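Local coordinates for protein nitrilotriacetate monooxygenase (Burkholderia pseudomallei, PDB 3SDO) that probably acts as an FMN-dependent monooxygenase of the NtaA/SnaA/DszA family, incorporating or reducing molecular oxygen while oxidising an organic substrate, at residues Arg47-Ala52 with Phe403-Phe408; Ile10-Leu15 with Pro414-Arg419; Glu299-Leu304 with Leu349-Val354; His311-Tyr316 with Gly320-Ile325. All blocks are in the same frame, centred on the assembly; numbering follows the deposited sequence.

Contact 1 (Arg47-Ala52 with Phe403-Phe408); sequences RRAENA and FGLDDF
R48 reaches from helix 39-51 to helix 401-418 and meets D406 and L405 there. R48 CB lies 4.1 Å from L405 CD2, so the root of the arginine is in apolar contact. The chain then bends at chi2 and runs toward the carboxylate. R48 CG is 4.0 Å and R48 CD 4.1 Å from D406 OD1. R48 NE comes nearest, 3.2 Å from D406 OD1, and makes a salt bridge. As a hydrogen bond it is weak, because the N-H...O angle is only 121°. At the tip, R48 NH2 stands 3.5 Å from D406 OD1. The two side chains cross at about a right angle, with guanidinium and carboxylate planes 33° apart. D406 CA lies over one face of the guanidinium.

Both charges have stronger partners elsewhere. That of R48 is D410, a turn after D406 on helix 401-418; that of D406 is R45. The pair is therefore part of a small charged network at the partly exposed side of the interface.

Next to the charged pair the contact is apolar. L405 points toward helix 39-51, and L405 CD2 lies 4.5 Å from A49 CB. A49 and L405 are both buried.

The short helix segments run nearly parallel, 13° apart, with axes 10.4 Å apart at closest approach. Parallel neighbouring helices outside a parallel barrel sheet are characteristic of the TIM-barrel fold of luciferase-like monooxygenases. Here the helices pack where the first and last barrel units meet, beside the pair of strands 11-15 and 393-396.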
loop_
_atom_site.group_PDB
_atom_site.type_symbol
_atom_site.label_atom_id
_atom_site.label_comp_id
_atom_site.label_asym_id
_atom_site.label_seq_id
_atom_site.Cartn_x
_atom_site.Cartn_y
_atom_site.Cartn_z
ATOM N N ARG A 47 -1.998 -10.328 14.711
ATOM C CA ARG A 47 -2.759 -10.370 15.976
ATOM C C ARG A 47 -2.061 -11.178 17.056
ATOM O O ARG A 47 -2.034 -10.788 18.208
ATOM C CB ARG A 47 -4.174 -10.901 15.748
ATOM C CG ARG A 47 -5.052 -9.870 15.054
ATOM C CD ARG A 47 -6.399 -10.439 14.739
ATOM N NE ARG A 47 -7.355 -9.417 14.317
ATOM C CZ ARG A 47 -8.537 -9.698 13.788
ATOM N NH1 ARG A 47 -8.897 -10.975 13.575
ATOM N NH2 ARG A 47 -9.376 -8.718 13.487
ATOM N N ARG A 48 -1.460 -12.285 16.651
ATOM C CA ARG A 48 -0.661 -13.122 17.546
ATOM C C ARG A 48 0.467 -12.303 18.159
ATOM O O ARG A 48 0.683 -12.334 19.376
ATOM C CB ARG A 48 -0.086 -14.301 16.758
ATOM C CG ARG A 48 0.423 -15.452 17.593
ATOM C CD ARG A 48 -0.721 -16.238 18.184
ATOM N NE ARG A 48 -0.321 -17.578 18.589
ATOM C CZ ARG A 48 0.128 -17.920 19.793
ATOM N NH1 ARG A 48 0.243 -17.034 20.772
ATOM N NH2 ARG A 48 0.429 -19.178 20.024
ATOM N N ALA A 49 1.189 -11.567 17.321
ATOM C CA ALA A 49 2.266 -10.710 17.801
ATOM C C ALA A 49 1.743 -9.577 18.702
ATOM O O ALA A 49 2.291 -9.327 19.775
ATOM C CB ALA A 49 3.075 -10.139 16.614
ATOM N N GLU A 50 0.674 -8.922 18.263
ATOM C CA GLU A 50 0.096 -7.807 18.995
ATOM C C GLU A 50 -0.365 -8.251 20.387
ATOM O O GLU A 50 -0.152 -7.556 21.383
ATOM C CB GLU A 50 -1.089 -7.207 18.223
ATOM C CG GLU A 50 -1.783 -6.061 18.944
ATOM C CD GLU A 50 -2.880 -5.423 18.100
ATOM O OE1 GLU A 50 -3.916 -6.090 17.860
ATOM O OE2 GLU A 50 -2.695 -4.263 17.659
ATOM N N ASN A 51 -1.017 -9.401 20.454
ATOM C CA ASN A 51 -1.530 -9.864 21.736
ATOM C C ASN A 51 -0.406 -10.211 22.744
ATOM O O ASN A 51 -0.642 -10.226 23.948
ATOM C CB ASN A 51 -2.427 -11.076 21.519
ATOM C CG ASN A 51 -3.753 -10.719 20.883
ATOM O OD1 ASN A 51 -4.137 -9.542 20.813
ATOM N ND2 ASN A 51 -4.493 -11.747 20.466
ATOM N N ALA A 52 0.801 -10.473 22.237
ATOM C CA ALA A 52 1.979 -10.797 23.057
ATOM C C ALA A 52 2.774 -9.549 23.479
ATOM O O ALA A 52 3.753 -9.636 24.236
ATOM C CB ALA A 52 2.886 -11.759 22.260
ATOM N N PHE A 403 4.867 -21.960 13.447
ATOM C CA PHE A 403 5.350 -22.454 14.745
ATOM C C PHE A 403 6.424 -21.564 15.332
ATOM O O PHE A 403 6.520 -21.452 16.542
ATOM C CB PHE A 403 5.832 -23.904 14.673
ATOM C CG PHE A 403 7.238 -24.061 14.183
ATOM C CD1 PHE A 403 8.296 -23.966 15.058
ATOM C CD2 PHE A 403 7.496 -24.311 12.850
ATOM C CE1 PHE A 403 9.594 -24.128 14.618
ATOM C CE2 PHE A 403 8.790 -24.468 12.400
ATOM C CZ PHE A 403 9.846 -24.377 13.283
ATOM N N GLY A 404 7.218 -20.911 14.487
ATOM C CA GLY A 404 8.255 -20.005 14.981
ATOM C C GLY A 404 7.732 -18.912 15.899
ATOM O O GLY A 404 8.261 -18.694 17.005
ATOM N N LEU A 405 6.714 -18.184 15.441
ATOM C CA LEU A 405 6.155 -17.126 16.261
ATOM C C LEU A 405 5.397 -17.681 17.468
ATOM O O LEU A 405 5.498 -17.130 18.566
ATOM C CB LEU A 405 5.227 -16.234 15.437
ATOM C CG LEU A 405 4.632 -14.996 16.115
ATOM C CD1 LEU A 405 5.710 -13.995 16.522
ATOM C CD2 LEU A 405 3.650 -14.340 15.132
ATOM N N ASP A 406 4.614 -18.744 17.270
ATOM C CA ASP A 406 3.886 -19.363 18.375
ATOM C C ASP A 406 4.853 -19.727 19.508
ATOM O O ASP A 406 4.609 -19.390 20.668
ATOM C CB ASP A 406 3.162 -20.633 17.937
ATOM C CG ASP A 406 2.025 -20.366 16.965
ATOM O OD1 ASP A 406 1.670 -19.198 16.724
ATOM O OD2 ASP A 406 1.474 -21.339 16.449
ATOM N N ASP A 407 5.936 -20.430 19.171
ATOM C CA ASP A 407 6.936 -20.827 20.180
ATOM C C ASP A 407 7.510 -19.624 20.886
ATOM O O ASP A 407 7.696 -19.626 22.121
ATOM C CB ASP A 407 8.107 -21.584 19.559
ATOM C CG ASP A 407 7.753 -23.006 19.138
ATOM O OD1 ASP A 407 6.642 -23.481 19.435
ATOM O OD2 ASP A 407 8.605 -23.637 18.463
ATOM N N PHE A 408 7.865 -18.603 20.109
ATOM C CA PHE A 408 8.524 -17.453 20.682
ATOM C C PHE A 408 7.597 -16.732 21.663
ATOM O O PHE A 408 7.990 -16.431 22.797
ATOM C CB PHE A 408 9.029 -16.498 19.597
ATOM C CG PHE A 408 9.717 -15.305 20.147
ATOM C CD1 PHE A 408 9.009 -14.136 20.380
ATOM C CD2 PHE A 408 11.065 -15.364 20.486
ATOM C CE1 PHE A 408 9.635 -13.031 20.929
ATOM C CE2 PHE A 408 11.687 -14.270 21.034
ATOM C CZ PHE A 408 10.968 -13.100 21.261
#

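Contact 2 (Ile10-Leu15 with Pro414-Arg419); sequences IHFGVL and PVLSAR
This is a small, buried, wholly apolar contact between a barrel strand and the helix that covers it. Strand 11-15 and the residue before it supply I10 and F12. The C-terminal end of helix 401-418 supplies L416. All three point toward the opposite segment.

L416 carries the helix side alone, with one methyl for each partner. L416 CD1 meets the far end of the phenylalanine ring, 3.7 Å from F12 CZ and 3.9 Å from F12 CE2. The methyl approaches the ring at a slant, and the two side chains cross obliquely. The other branch, L416 CD2, lies 4.3 Å from I10 CD1. L416 CG is anti to its carbonyl carbon (chi1 -73°), and chi2 of 173° sends CD1 outward to F12, leaving CD2 on the side of I10.

Neighbouring parts of the fold complete the layer. F408, two turns earlier on the same helix, meets F12 edge-to-face. A379 of helix 375-387 touches L416, while F394 and L396 of the adjacent strand 393-396 touch I10 and F12.

The first strand and the last barrel helix thus share one hydrophobic layer between sheet and helices, as expected of a TIM barrel.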
loop_
_atom_site.group_PDB
_atom_site.type_symbol
_atom_site.label_atom_id
_atom_site.label_comp_id
_atom_site.label_asym_id
_atom_site.label_seq_id
_atom_site.Cartn_x
_atom_site.Cartn_y
_atom_site.Cartn_z
ATOM N N ILE A 10 12.993 -5.175 26.687
ATOM C CA ILE A 10 13.556 -5.411 25.367
ATOM C C ILE A 10 12.453 -5.229 24.331
ATOM O O ILE A 10 11.421 -5.907 24.390
ATOM C CB ILE A 10 14.174 -6.816 25.281
ATOM C CG1 ILE A 10 15.308 -6.929 26.311
ATOM C CG2 ILE A 10 14.646 -7.125 23.830
ATOM C CD1 ILE A 10 15.903 -8.331 26.435
ATOM N N HIS A 11 12.631 -4.266 23.417
ATOM C CA HIS A 11 11.643 -4.042 22.359
ATOM C C HIS A 11 11.719 -5.162 21.312
ATOM O O HIS A 11 12.801 -5.644 20.994
ATOM C CB HIS A 11 11.887 -2.693 21.650
ATOM C CG HIS A 11 11.889 -1.500 22.560
ATOM N ND1 HIS A 11 10.726 -0.871 22.964
ATOM C CD2 HIS A 11 12.910 -0.804 23.122
ATOM C CE1 HIS A 11 11.037 0.144 23.758
ATOM N NE2 HIS A 11 12.354 0.214 23.861
ATOM N N PHE A 12 10.580 -5.535 20.738
ATOM C CA PHE A 12 10.554 -6.483 19.622
ATOM C C PHE A 12 9.725 -5.991 18.474
ATOM O O PHE A 12 8.654 -5.388 18.655
ATOM C CB PHE A 12 9.982 -7.818 20.066
ATOM C CG PHE A 12 10.895 -8.574 20.987
ATOM C CD1 PHE A 12 11.842 -9.420 20.483
ATOM C CD2 PHE A 12 10.808 -8.402 22.352
ATOM C CE1 PHE A 12 12.708 -10.112 21.333
ATOM C CE2 PHE A 12 11.631 -9.083 23.200
ATOM C CZ PHE A 12 12.605 -9.943 22.683
ATOM N N GLY A 13 10.205 -6.307 17.281
ATOM C CA GLY A 13 9.413 -6.216 16.061
ATOM C C GLY A 13 9.345 -7.596 15.441
ATOM O O GLY A 13 10.196 -8.435 15.715
ATOM N N VAL A 14 8.363 -7.834 14.580
ATOM C CA VAL A 14 8.302 -9.100 13.841
ATOM C C VAL A 14 8.228 -8.849 12.340
ATOM O O VAL A 14 7.344 -8.122 11.841
ATOM C CB VAL A 14 7.150 -10.028 14.352
ATOM C CG1 VAL A 14 5.788 -9.359 14.223
ATOM C CG2 VAL A 14 7.167 -11.336 13.654
ATOM N N LEU A 15 9.217 -9.407 11.648
ATOM C CA LEU A 15 9.235 -9.474 10.199
ATOM C C LEU A 15 8.226 -10.523 9.785
ATOM O O LEU A 15 8.409 -11.712 10.073
ATOM C CB LEU A 15 10.621 -9.876 9.680
ATOM C CG LEU A 15 10.673 -10.315 8.190
ATOM C CD1 LEU A 15 10.315 -9.126 7.303
ATOM C CD2 LEU A 15 12.023 -10.947 7.759
ATOM N N PRO A 414 7.424 -14.951 28.056
ATOM C CA PRO A 414 7.131 -15.081 29.486
ATOM C C PRO A 414 8.367 -15.272 30.368
ATOM O O PRO A 414 8.378 -14.809 31.493
ATOM C CB PRO A 414 6.226 -16.318 29.535
ATOM C CG PRO A 414 5.590 -16.324 28.199
ATOM C CD PRO A 414 6.688 -15.958 27.280
ATOM N N VAL A 415 9.393 -15.951 29.865
ATOM C CA VAL A 415 10.680 -16.050 30.556
ATOM C C VAL A 415 11.349 -14.681 30.640
ATOM O O VAL A 415 11.811 -14.274 31.701
ATOM C CB VAL A 415 11.640 -17.044 29.848
ATOM C CG1 VAL A 415 13.063 -16.973 30.463
ATOM C CG2 VAL A 415 11.059 -18.461 29.896
ATOM N N LEU A 416 11.368 -13.940 29.542
ATOM C CA LEU A 416 11.932 -12.583 29.594
ATOM C C LEU A 416 11.189 -11.686 30.582
ATOM O O LEU A 416 11.825 -10.943 31.354
ATOM C CB LEU A 416 11.976 -11.938 28.215
ATOM C CG LEU A 416 13.004 -12.438 27.211
ATOM C CD1 LEU A 416 12.749 -11.779 25.842
ATOM C CD2 LEU A 416 14.420 -12.142 27.710
ATOM N N SER A 417 9.855 -11.760 30.576
ATOM C CA SER A 417 9.032 -10.992 31.506
ATOM C C SER A 417 9.363 -11.357 32.965
ATOM O O SER A 417 9.546 -10.474 33.805
ATOM C CB SER A 417 7.512 -11.188 31.256
ATOM O OG SER A 417 7.121 -10.732 29.975
ATOM N N ALA A 418 9.465 -12.646 33.248
ATOM C CA ALA A 418 9.800 -13.101 34.597
ATOM C C ALA A 418 11.156 -12.581 35.090
ATOM O O ALA A 418 11.333 -12.375 36.301
ATOM C CB ALA A 418 9.746 -14.623 34.664
ATOM N N ARG A 419 12.091 -12.347 34.161
ATOM C CA ARG A 419 13.423 -11.851 34.491
ATOM C C ARG A 419 13.563 -10.326 34.412
ATOM O O ARG A 419 14.669 -9.798 34.619
ATOM C CB ARG A 419 14.470 -12.536 33.592
ATOM C CG ARG A 419 14.425 -14.048 33.744
ATOM C CD ARG A 419 15.154 -14.825 32.633
ATOM N NE ARG A 419 16.595 -14.663 32.699
ATOM C CZ ARG A 419 17.469 -15.377 31.991
ATOM N NH1 ARG A 419 17.070 -16.379 31.181
ATOM N NH2 ARG A 419 18.761 -15.114 32.121
#

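Contact 3 (Glu299-Leu304 with Leu349-Val354); sequences EALAYL and LTLREV
One methyl group, L351 CD1, serves as the meeting point for two leucines of the facing helix. L351 CD1 lies 3.8 Å from L304 CD1 and 3.9 Å from L301 CD2. L301 and L304 are three residues apart on helix 297-307, about one turn, so L351 meets both from the start of helix 351-363. L351 CG is anti to its backbone N (chi1 171°), which helps swing the fork across. L301 crosses L351 at about a right angle, whereas L304 comes at a slant.

L304 also uses its second branch. L304 CD2 lies 4.2 Å from V354 CG1, one turn further into helix 351-363. The L304 chi1 of -106° lies well off a staggered value, so the rotamer may be somewhat strained.

No hydrogen bond joins the two segments. The polar work is done at the helix start, where T350 and E353 form a capping box. E353 N donates to T350 OG1 at 3.2 Å, and T350 N donates to E353 OE1 at 3.0 Å in a nearly straight bond (168°). They satisfy E353 N of the first turn and T350 N of the N-cap residue.

I340 of helix 334-346 touches both L304 and V354, and F322 covers L351 and V354. Together these parts form the apolar core of a helical excursion after barrel strand 268-277 and before the short strand 372-373, with a capping box at the start of one helix.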
loop_
_atom_site.group_PDB
_atom_site.type_symbol
_atom_site.label_atom_id
_atom_site.label_comp_id
_atom_site.label_asym_id
_atom_site.label_seq_id
_atom_site.Cartn_x
_atom_site.Cartn_y
_atom_site.Cartn_z
ATOM N N GLU A 299 18.264 -29.449 -3.807
ATOM C CA GLU A 299 18.377 -27.995 -3.746
ATOM C C GLU A 299 19.657 -27.595 -3.036
ATOM O O GLU A 299 20.347 -26.660 -3.466
ATOM C CB GLU A 299 17.184 -27.369 -3.042
ATOM C CG GLU A 299 15.917 -27.269 -3.879
ATOM C CD GLU A 299 14.753 -26.777 -3.035
ATOM O OE1 GLU A 299 14.494 -25.540 -3.040
ATOM O OE2 GLU A 299 14.156 -27.613 -2.314
ATOM N N ALA A 300 19.974 -28.296 -1.956
ATOM C CA ALA A 300 21.268 -28.140 -1.305
ATOM C C ALA A 300 22.425 -28.333 -2.291
ATOM O O ALA A 300 23.323 -27.506 -2.350
ATOM C CB ALA A 300 21.394 -29.087 -0.136
ATOM N N LEU A 301 22.390 -29.405 -3.079
ATOM C CA LEU A 301 23.450 -29.668 -4.083
ATOM C C LEU A 301 23.511 -28.652 -5.260
ATOM O O LEU A 301 24.597 -28.300 -5.728
ATOM C CB LEU A 301 23.305 -31.083 -4.656
ATOM C CG LEU A 301 23.441 -32.275 -3.710
ATOM C CD1 LEU A 301 23.283 -33.595 -4.488
ATOM C CD2 LEU A 301 24.766 -32.235 -3.004
ATOM N N ALA A 302 22.355 -28.213 -5.756
ATOM C CA ALA A 302 22.308 -27.275 -6.886
ATOM C C ALA A 302 23.009 -25.978 -6.508
ATOM O O ALA A 302 23.679 -25.350 -7.332
ATOM C CB ALA A 302 20.843 -26.988 -7.322
ATOM N N TYR A 303 22.864 -25.596 -5.247
ATOM C CA TYR A 303 23.502 -24.407 -4.740
ATOM C C TYR A 303 25.006 -24.601 -4.479
ATOM O O TYR A 303 25.797 -23.673 -4.670
ATOM C CB TYR A 303 22.753 -23.897 -3.498
ATOM C CG TYR A 303 23.176 -22.502 -3.086
ATOM C CD1 TYR A 303 22.858 -21.395 -3.877
ATOM C CD2 TYR A 303 23.909 -22.295 -1.914
ATOM C CE1 TYR A 303 23.261 -20.114 -3.510
ATOM C CE2 TYR A 303 24.312 -21.028 -1.539
ATOM C CZ TYR A 303 23.993 -19.933 -2.337
ATOM O OH TYR A 303 24.397 -18.663 -1.965
ATOM N N LEU A 304 25.427 -25.794 -4.058
ATOM C CA LEU A 304 26.857 -26.124 -4.036
ATOM C C LEU A 304 27.476 -26.070 -5.444
ATOM O O LEU A 304 28.618 -25.628 -5.630
ATOM C CB LEU A 304 27.081 -27.552 -3.541
ATOM C CG LEU A 304 27.633 -27.934 -2.172
ATOM C CD1 LEU A 304 28.085 -29.377 -2.328
ATOM C CD2 LEU A 304 28.773 -27.050 -1.654
ATOM N N LEU A 349 33.214 -34.461 7.279
ATOM C CA LEU A 349 31.835 -34.267 6.820
ATOM C C LEU A 349 31.492 -35.073 5.572
ATOM O O LEU A 349 32.317 -35.260 4.680
ATOM C CB LEU A 349 31.541 -32.783 6.558
ATOM C CG LEU A 349 31.705 -31.842 7.757
ATOM C CD1 LEU A 349 31.196 -30.441 7.427
ATOM C CD2 LEU A 349 30.980 -32.385 8.997
ATOM N N THR A 350 30.246 -35.534 5.524
ATOM C CA THR A 350 29.707 -36.180 4.342
ATOM C C THR A 350 29.297 -35.091 3.347
ATOM O O THR A 350 29.256 -33.907 3.696
ATOM C CB THR A 350 28.491 -37.040 4.713
ATOM O OG1 THR A 350 27.456 -36.199 5.256
ATOM C CG2 THR A 350 28.889 -38.122 5.740
ATOM N N LEU A 351 28.975 -35.494 2.118
ATOM C CA LEU A 351 28.500 -34.568 1.102
ATOM C C LEU A 351 27.205 -33.895 1.553
ATOM O O LEU A 351 27.027 -32.704 1.330
ATOM C CB LEU A 351 28.259 -35.280 -0.222
ATOM C CG LEU A 351 27.561 -34.458 -1.309
ATOM C CD1 LEU A 351 28.280 -33.124 -1.561
ATOM C CD2 LEU A 351 27.417 -35.276 -2.616
ATOM N N ARG A 352 26.308 -34.668 2.163
ATOM C CA ARG A 352 25.039 -34.131 2.665
ATOM C C ARG A 352 25.314 -33.059 3.715
ATOM O O ARG A 352 24.754 -31.983 3.646
ATOM C CB ARG A 352 24.151 -35.236 3.259
ATOM C CG ARG A 352 22.710 -34.782 3.507
ATOM C CD ARG A 352 21.952 -35.716 4.437
ATOM N NE ARG A 352 21.800 -37.057 3.864
ATOM C CZ ARG A 352 20.801 -37.463 3.084
ATOM N NH1 ARG A 352 19.814 -36.647 2.735
ATOM N NH2 ARG A 352 20.795 -38.714 2.634
ATOM N N GLU A 353 26.211 -33.345 4.657
ATOM C CA GLU A 353 26.516 -32.399 5.750
ATOM C C GLU A 353 27.164 -31.137 5.187
ATOM O O GLU A 353 26.837 -30.044 5.605
ATOM C CB GLU A 353 27.430 -33.041 6.809
ATOM C CG GLU A 353 26.727 -34.086 7.653
ATOM C CD GLU A 353 27.688 -34.921 8.512
ATOM O OE1 GLU A 353 28.864 -35.113 8.121
ATOM O OE2 GLU A 353 27.246 -35.415 9.573
ATOM N N VAL A 354 28.064 -31.291 4.213
ATOM C CA VAL A 354 28.646 -30.110 3.568
ATOM C C VAL A 354 27.580 -29.296 2.853
ATOM O O VAL A 354 27.537 -28.078 3.025
ATOM C CB VAL A 354 29.760 -30.440 2.563
ATOM C CG1 VAL A 354 30.088 -29.204 1.739
ATOM C CG2 VAL A 354 30.990 -30.958 3.291
#

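Contact 4 (His311-Tyr316 with Gly320-Ile325); sequences HDFSVY and GPFPDI
Both segments lack regular secondary structure and face each other in one long loop, nearest at Y316 and G320, whose CA atoms are 7.5 Å apart.

P323 points toward Y316 and lays its ring against the tyrosine face. P323 CG stands 3.8 Å from the centroid of the Y316 ring, only 8° off the ring normal. This is a well-centred CH-pi contact. P323 CB also touches the ring, 3.9 Å from Y316 CE1. V315 CG2 sits over the opposite face, so the tyrosine is sandwiched between two aliphatic groups.

The tyrosine is also held at its tip. H311 NE2 and Y316 OH share a short hydrogen bond of 2.6 Å, in which either could be the donor. H311 CD2 in turn lies over the centre of the F313 ring, 3.7 Å above its plane. H311 thus lies between F313 and Y316, touching both.

F313 faces the other segment as well. F313 CE1 lies 4.1 Å from F322 CE1, an apolar contact. P323 CG approaches the F313 ring at the edge, 4.3 Å from F313 CE1. F322 CG is anti to its own backbone N (chi1 -179°), and the ring reaches F313 although its CB points away.

Within 311-316, D312 OD1 accepts from S314 N at 3.1 Å in an Asx turn. These contacts, with a proline-tyrosine CH-pi pair, pack the loop between helices 297-307 and 334-346 against helix 351-363, where L351 touches F313 and Y316.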
loop_
_atom_site.group_PDB
_atom_site.type_symbol
_atom_site.label_atom_id
_atom_site.label_comp_id
_atom_site.label_asym_id
_atom_site.label_seq_id
_atom_site.Cartn_x
_atom_site.Cartn_y
_atom_site.Cartn_z
ATOM N N HIS A 311 29.467 -28.011 -11.332
ATOM C CA HIS A 311 29.775 -29.412 -11.119
ATOM C C HIS A 311 28.517 -30.165 -10.677
ATOM O O HIS A 311 27.732 -29.657 -9.882
ATOM C CB HIS A 311 30.887 -29.561 -10.078
ATOM C CG HIS A 311 31.389 -30.957 -9.938
ATOM N ND1 HIS A 311 32.268 -31.526 -10.833
ATOM C CD2 HIS A 311 31.150 -31.897 -8.992
ATOM C CE1 HIS A 311 32.535 -32.766 -10.452
ATOM N NE2 HIS A 311 31.879 -33.009 -9.331
ATOM N N ASP A 312 28.345 -31.374 -11.208
ATOM C CA ASP A 312 27.169 -32.187 -10.932
ATOM C C ASP A 312 27.445 -33.091 -9.735
ATOM O O ASP A 312 27.978 -34.202 -9.868
ATOM C CB ASP A 312 26.757 -33.003 -12.166
ATOM C CG ASP A 312 25.642 -33.982 -11.872
ATOM O OD1 ASP A 312 24.906 -33.755 -10.884
ATOM O OD2 ASP A 312 25.533 -35.001 -12.606
ATOM N N PHE A 313 27.077 -32.589 -8.561
ATOM C CA PHE A 313 27.314 -33.288 -7.316
ATOM C C PHE A 313 26.307 -34.424 -7.095
ATOM O O PHE A 313 26.468 -35.219 -6.161
ATOM C CB PHE A 313 27.245 -32.307 -6.141
ATOM C CG PHE A 313 28.493 -31.482 -5.955
ATOM C CD1 PHE A 313 29.578 -31.986 -5.231
ATOM C CD2 PHE A 313 28.589 -30.206 -6.494
ATOM C CE1 PHE A 313 30.714 -31.230 -5.044
ATOM C CE2 PHE A 313 29.727 -29.436 -6.312
ATOM C CZ PHE A 313 30.799 -29.947 -5.603
ATOM N N SER A 314 25.270 -34.490 -7.934
ATOM C CA SER A 314 24.239 -35.540 -7.824
ATOM C C SER A 314 24.805 -36.943 -8.083
ATOM O O SER A 314 24.196 -37.940 -7.677
ATOM C CB SER A 314 23.060 -35.249 -8.782
ATOM O OG SER A 314 23.371 -35.575 -10.142
ATOM N N VAL A 315 25.953 -37.041 -8.750
ATOM C CA VAL A 315 26.589 -38.359 -8.968
ATOM C C VAL A 315 27.149 -39.040 -7.704
ATOM O O VAL A 315 27.347 -40.240 -7.709
ATOM C CB VAL A 315 27.707 -38.313 -10.046
ATOM C CG1 VAL A 315 27.124 -37.849 -11.385
ATOM C CG2 VAL A 315 28.922 -37.442 -9.606
ATOM N N TYR A 316 27.386 -38.287 -6.632
ATOM C CA TYR A 316 28.059 -38.826 -5.450
ATOM C C TYR A 316 27.080 -39.337 -4.420
ATOM O O TYR A 316 25.971 -38.821 -4.301
ATOM C CB TYR A 316 28.953 -37.768 -4.804
ATOM C CG TYR A 316 29.922 -37.135 -5.758
ATOM C CD1 TYR A 316 31.004 -37.843 -6.250
ATOM C CD2 TYR A 316 29.748 -35.831 -6.181
ATOM C CE1 TYR A 316 31.888 -37.264 -7.130
ATOM C CE2 TYR A 316 30.636 -35.238 -7.043
ATOM C CZ TYR A 316 31.688 -35.963 -7.533
ATOM O OH TYR A 316 32.548 -35.370 -8.416
ATOM N N GLY A 320 28.219 -40.450 1.741
ATOM C CA GLY A 320 29.643 -40.726 1.639
ATOM C C GLY A 320 30.444 -39.474 1.964
ATOM O O GLY A 320 29.873 -38.402 2.114
ATOM N N PRO A 321 31.781 -39.603 2.065
ATOM C CA PRO A 321 32.634 -38.440 2.311
ATOM C C PRO A 321 32.446 -37.366 1.250
ATOM O O PRO A 321 32.077 -37.675 0.125
ATOM C CB PRO A 321 34.057 -39.015 2.245
ATOM C CG PRO A 321 33.932 -40.314 1.483
ATOM C CD PRO A 321 32.572 -40.840 1.902
ATOM N N PHE A 322 32.668 -36.108 1.612
ATOM C CA PHE A 322 32.653 -35.038 0.620
ATOM C C PHE A 322 33.769 -35.363 -0.343
ATOM O O PHE A 322 34.886 -35.668 0.106
ATOM C CB PHE A 322 32.908 -33.687 1.262
ATOM C CG PHE A 322 32.879 -32.544 0.295
ATOM C CD1 PHE A 322 31.679 -32.030 -0.145
ATOM C CD2 PHE A 322 34.055 -31.971 -0.166
ATOM C CE1 PHE A 322 31.636 -30.977 -1.043
ATOM C CE2 PHE A 322 34.027 -30.907 -1.066
ATOM C CZ PHE A 322 32.810 -30.403 -1.498
ATOM N N PRO A 323 33.499 -35.309 -1.663
ATOM C CA PRO A 323 34.524 -35.791 -2.611
ATOM C C PRO A 323 35.732 -34.860 -2.795
ATOM O O PRO A 323 35.641 -33.653 -2.565
ATOM C CB PRO A 323 33.748 -35.909 -3.927
ATOM C CG PRO A 323 32.655 -34.910 -3.816
ATOM C CD PRO A 323 32.256 -34.912 -2.356
ATOM N N ASP A 324 36.849 -35.436 -3.235
ATOM C CA ASP A 324 38.054 -34.666 -3.531
ATOM C C ASP A 324 37.806 -33.961 -4.861
ATOM O O ASP A 324 37.989 -34.541 -5.936
ATOM C CB ASP A 324 39.284 -35.584 -3.607
ATOM C CG ASP A 324 40.604 -34.818 -3.602
ATOM O OD1 ASP A 324 40.597 -33.567 -3.566
ATOM O OD2 ASP A 324 41.662 -35.487 -3.629
ATOM N N ILE A 325 37.337 -32.722 -4.771
ATOM C CA ILE A 325 37.031 -31.919 -5.946
ATOM C C ILE A 325 38.045 -30.784 -6.074
ATOM O O ILE A 325 37.788 -29.799 -6.769
ATOM C CB ILE A 325 35.586 -31.324 -5.864
#

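Overall arrangement
The four contacts form two groups. Contacts 1 and 2 have centres 11 Å apart and share helix 401-418. They touch directly, with A49 CB 3.7 Å from V14 CG1. Both join early elements, strand 11-15 and helix 39-51, to the last barrel helix, where the first and last barrel units meet beside the pair of strands 11-15 and 393-396. Contacts 3 and 4 lie 9 Å apart, centre to centre, in the excursion after barrel strand 268-277. Backbone pairs L351 N-G320 O and L349 O-F322 N, probably hydrogen bonds, join them. Contact 1 and contact 3 centres are 33 Å apart. In sequence, contact 2 encloses contact 1, which encloses contact 3, which encloses contact 4.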